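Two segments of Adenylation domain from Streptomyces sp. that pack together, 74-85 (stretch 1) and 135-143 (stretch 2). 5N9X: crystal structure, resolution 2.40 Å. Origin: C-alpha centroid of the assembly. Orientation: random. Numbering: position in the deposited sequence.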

# COMPACT_ATOMS: atom_id res chain seq x y z
N ARG A 74 -9.25 -14.30 -7.20
CA ARG A 74 -7.90 -14.85 -7.39
C ARG A 74 -7.52 -14.95 -8.87
O ARG A 74 -7.82 -15.95 -9.53
CB ARG A 74 -7.79 -16.22 -6.72
CG ARG A 74 -6.40 -16.78 -6.78
CD ARG A 74 -6.33 -18.18 -6.19
NE ARG A 74 -4.94 -18.60 -6.04
CZ ARG A 74 -4.17 -19.05 -7.03
NH1 ARG A 74 -4.64 -19.13 -8.27
NH2 ARG A 74 -2.92 -19.42 -6.79
N MET A 75 -6.88 -13.90 -9.38
CA MET A 75 -6.58 -13.75 -10.81
C MET A 75 -5.34 -12.90 -11.05
O MET A 75 -5.10 -11.94 -10.34
CB MET A 75 -7.73 -13.09 -11.57
CG MET A 75 -9.02 -13.82 -11.66
SD MET A 75 -9.91 -13.26 -13.12
CE MET A 75 -11.59 -13.35 -12.52
N PRO A 76 -4.59 -13.22 -12.10
CA PRO A 76 -3.52 -12.32 -12.53
C PRO A 76 -4.10 -10.96 -12.92
O PRO A 76 -5.25 -10.92 -13.33
CB PRO A 76 -2.92 -13.04 -13.74
CG PRO A 76 -4.04 -13.93 -14.24
CD PRO A 76 -4.73 -14.38 -12.99
N PRO A 77 -3.32 -9.86 -12.76
CA PRO A 77 -3.84 -8.55 -13.16
C PRO A 77 -4.13 -8.50 -14.66
O PRO A 77 -3.34 -8.98 -15.46
CB PRO A 77 -2.71 -7.58 -12.77
CG PRO A 77 -1.49 -8.41 -12.75
CD PRO A 77 -1.96 -9.75 -12.22
N GLY A 78 -5.27 -7.93 -15.01
CA GLY A 78 -5.69 -7.85 -16.40
C GLY A 78 -7.17 -7.53 -16.50
O GLY A 78 -7.85 -7.31 -15.49
N ALA A 79 -7.66 -7.49 -17.74
CA ALA A 79 -9.06 -7.25 -18.05
C ALA A 79 -10.02 -8.06 -17.16
O ALA A 79 -10.92 -7.49 -16.54
CB ALA A 79 -9.32 -7.54 -19.51
N ASN A 80 -9.85 -9.38 -17.11
CA ASN A 80 -10.78 -10.23 -16.37
C ASN A 80 -10.81 -9.93 -14.89
O ASN A 80 -11.86 -9.92 -14.27
CB ASN A 80 -10.46 -11.72 -16.57
CG ASN A 80 -10.43 -12.15 -18.04
OD1 ASN A 80 -11.24 -11.69 -18.87
ND2 ASN A 80 -9.51 -13.05 -18.36
N ALA A 81 -9.64 -9.71 -14.29
CA ALA A 81 -9.57 -9.44 -12.86
C ALA A 81 -10.31 -8.15 -12.50
O ALA A 81 -11.02 -8.10 -11.49
CB ALA A 81 -8.12 -9.36 -12.41
N ILE A 82 -10.16 -7.13 -13.34
CA ILE A 82 -10.77 -5.84 -13.11
C ILE A 82 -12.29 -5.92 -13.30
O ILE A 82 -13.07 -5.39 -12.47
CB ILE A 82 -10.20 -4.75 -14.07
CG1 ILE A 82 -8.71 -4.52 -13.81
CG2 ILE A 82 -10.99 -3.47 -13.93
CD1 ILE A 82 -8.39 -3.99 -12.39
N ALA A 83 -12.70 -6.56 -14.39
CA ALA A 83 -14.12 -6.68 -14.68
C ALA A 83 -14.82 -7.53 -13.61
O ALA A 83 -15.92 -7.20 -13.16
CB ALA A 83 -14.33 -7.28 -16.10
N ALA A 84 -14.15 -8.60 -13.18
CA ALA A 84 -14.66 -9.38 -12.07
C ALA A 84 -14.82 -8.52 -10.82
O ALA A 84 -15.80 -8.65 -10.08
CB ALA A 84 -13.75 -10.57 -11.79
N MET A 85 -13.86 -7.64 -10.57
CA MET A 85 -13.94 -6.92 -9.31
C MET A 85 -15.10 -5.91 -9.39
O MET A 85 -15.81 -5.70 -8.41
CB MET A 85 -12.59 -6.28 -8.97
CG MET A 85 -12.66 -5.27 -7.86
SD MET A 85 -12.78 -3.62 -8.57
CE MET A 85 -11.05 -3.15 -8.49
N THR A 135 -15.02 -19.17 -12.96
CA THR A 135 -13.67 -19.34 -13.50
C THR A 135 -13.28 -18.12 -14.31
O THR A 135 -14.11 -17.26 -14.57
CB THR A 135 -13.57 -20.60 -14.38
OG1 THR A 135 -14.43 -20.45 -15.51
CG2 THR A 135 -13.96 -21.82 -13.59
N GLU A 136 -12.01 -18.04 -14.70
CA GLU A 136 -11.59 -16.93 -15.52
C GLU A 136 -12.28 -17.01 -16.87
O GLU A 136 -12.69 -15.99 -17.43
CB GLU A 136 -10.07 -16.89 -15.68
CG GLU A 136 -9.55 -15.50 -16.03
CD GLU A 136 -8.04 -15.42 -16.17
OE1 GLU A 136 -7.33 -16.29 -15.60
OE2 GLU A 136 -7.56 -14.49 -16.85
N GLU A 137 -12.40 -18.23 -17.39
CA GLU A 137 -13.04 -18.44 -18.68
C GLU A 137 -14.49 -18.04 -18.56
O GLU A 137 -15.05 -17.40 -19.46
CB GLU A 137 -12.92 -19.90 -19.14
CG GLU A 137 -13.88 -20.27 -20.26
CD GLU A 137 -13.68 -21.68 -20.80
OE1 GLU A 137 -13.38 -22.60 -20.00
OE2 GLU A 137 -13.85 -21.87 -22.03
N ASN A 138 -15.10 -18.39 -17.43
CA ASN A 138 -16.45 -17.93 -17.15
C ASN A 138 -16.57 -16.41 -17.26
O ASN A 138 -17.49 -15.91 -17.90
CB ASN A 138 -16.91 -18.40 -15.77
CG ASN A 138 -17.39 -19.84 -15.76
OD1 ASN A 138 -17.33 -20.51 -14.73
ND2 ASN A 138 -17.87 -20.33 -16.91
N VAL A 139 -15.64 -15.68 -16.64
CA VAL A 139 -15.65 -14.22 -16.64
C VAL A 139 -15.41 -13.63 -18.04
O VAL A 139 -16.11 -12.70 -18.44
CB VAL A 139 -14.59 -13.64 -15.65
CG1 VAL A 139 -14.29 -12.17 -15.93
CG2 VAL A 139 -15.06 -13.83 -14.21
N ALA A 140 -14.45 -14.19 -18.77
CA ALA A 140 -14.17 -13.79 -20.16
C ALA A 140 -15.38 -13.94 -21.08
O ALA A 140 -15.49 -13.24 -22.09
CB ALA A 140 -13.00 -14.60 -20.72
N ALA A 141 -16.27 -14.87 -20.75
CA ALA A 141 -17.38 -15.22 -21.62
C ALA A 141 -18.43 -14.12 -21.69
O ALA A 141 -19.15 -14.03 -22.68
CB ALA A 141 -18.03 -16.52 -21.16
N LEU A 142 -18.53 -13.33 -20.63
CA LEU A 142 -19.56 -12.29 -20.57
C LEU A 142 -19.06 -10.97 -21.17
O LEU A 142 -19.82 -10.01 -21.29
CB LEU A 142 -20.05 -12.09 -19.13
CG LEU A 142 -21.00 -13.18 -18.57
CD1 LEU A 142 -20.26 -14.43 -18.17
CD2 LEU A 142 -21.84 -12.71 -17.40
N ARG A 143 -17.79 -10.96 -21.57
CA ARG A 143 -17.13 -9.77 -22.11
C ARG A 143 -17.78 -9.25 -23.38
O ARG A 143 -18.33 -8.15 -23.40
CB ARG A 143 -15.66 -10.05 -22.38
CG ARG A 143 -14.88 -8.87 -22.91
CD ARG A 143 -13.86 -9.33 -23.91
NE ARG A 143 -13.07 -8.21 -24.41
CZ ARG A 143 -11.82 -7.97 -24.03
NH1 ARG A 143 -11.23 -8.78 -23.15
NH2 ARG A 143 -11.16 -6.94 -24.54
O HOH W 1 -11.22 -11.03 -21.70

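Two helices, 79-85 and 136-141, each entered from a loop, cross steeply: their N-to-C directions differ by 76° and their axes come no closer than 9.5 Å. The first helix runs on beyond stretch 1. The nearest CA atoms across the contact are those of N80 and A140, 6.2 Å apart, so the first turn of one helix lies against the later part of the other. The contact is small, burying 370 Å² summed over both sides, and no two touching residues are fewer than 55 positions apart in sequence.

G78 occupies the N-cap position of the first helix, and the helical ladder begins with I82 N donating to G78 O (3.2 Å), followed by A83 N to A79 O (2.9 Å) and A84 N to N80 O (2.9 Å). T135 caps the second helix with its side chain: N138 N donates to T135 OG1 (2.9 Å), while T135 N donates back to N138 OD1 (3.2 Å). This reciprocal pair satisfies backbone amides at the helix start, and it forms clear of stretch 1; the CA-to-CB bond of T135 points away from it.

N80 is the hub of the contact. With chi1 in m and its CB directed toward stretch 2, its amide group has a different partner at each end. N80 ND2 donates to E136 OE2 at 2.9 Å with an N-H...O angle of 159°, the one direct hydrogen bond between the stretches. The CA-to-CB bond of E136 points sideways to stretch 1, but its t, t side chain is extended and carries the carboxylate across to the amide. At the other end, N80 OD1 accepts from water 1 (2.9 Å), which in turn accepts from R143 NH1 (2.7 Å). The water thus extends the polar link to the end of stretch 2, bridging a gap that the two side chains leave between them. N80 OD1 also lies 3.8 Å from A140 CA and 3.9 Å from A140 CB.

V139 supplies the apolar side of the contact. Its CB points toward stretch 1. V139 CG1 lies 3.7 Å from N80 O and 3.9 Å from N80 CB, and V139 CG2, the nearer methyl to both M75 CE and A84 CB, packs 3.9 Å from M75 CE and 4.3 Å from A84 CB. N80 O is already engaged by A84 N, so the methyl covers a carbonyl whose hydrogen-bonding need is met within its own helix. M75 reaches in from the loop before that helix, and its thioether also touches the aliphatic part of E136, with M75 SD 3.7 Å from E136 CG. E136 therefore serves both characters of the contact, its methylene against sulfur and its carboxylate against the asparagine amide.

Two further contacts are longer than 4 Å. P76 CD stands 4.1 Å from E136 OE1, and A79 CB approaches R143 NH1 obliquely at 4.3 Å; the guanidinium of R143 is also hydrogen-bonded elsewhere in the structure.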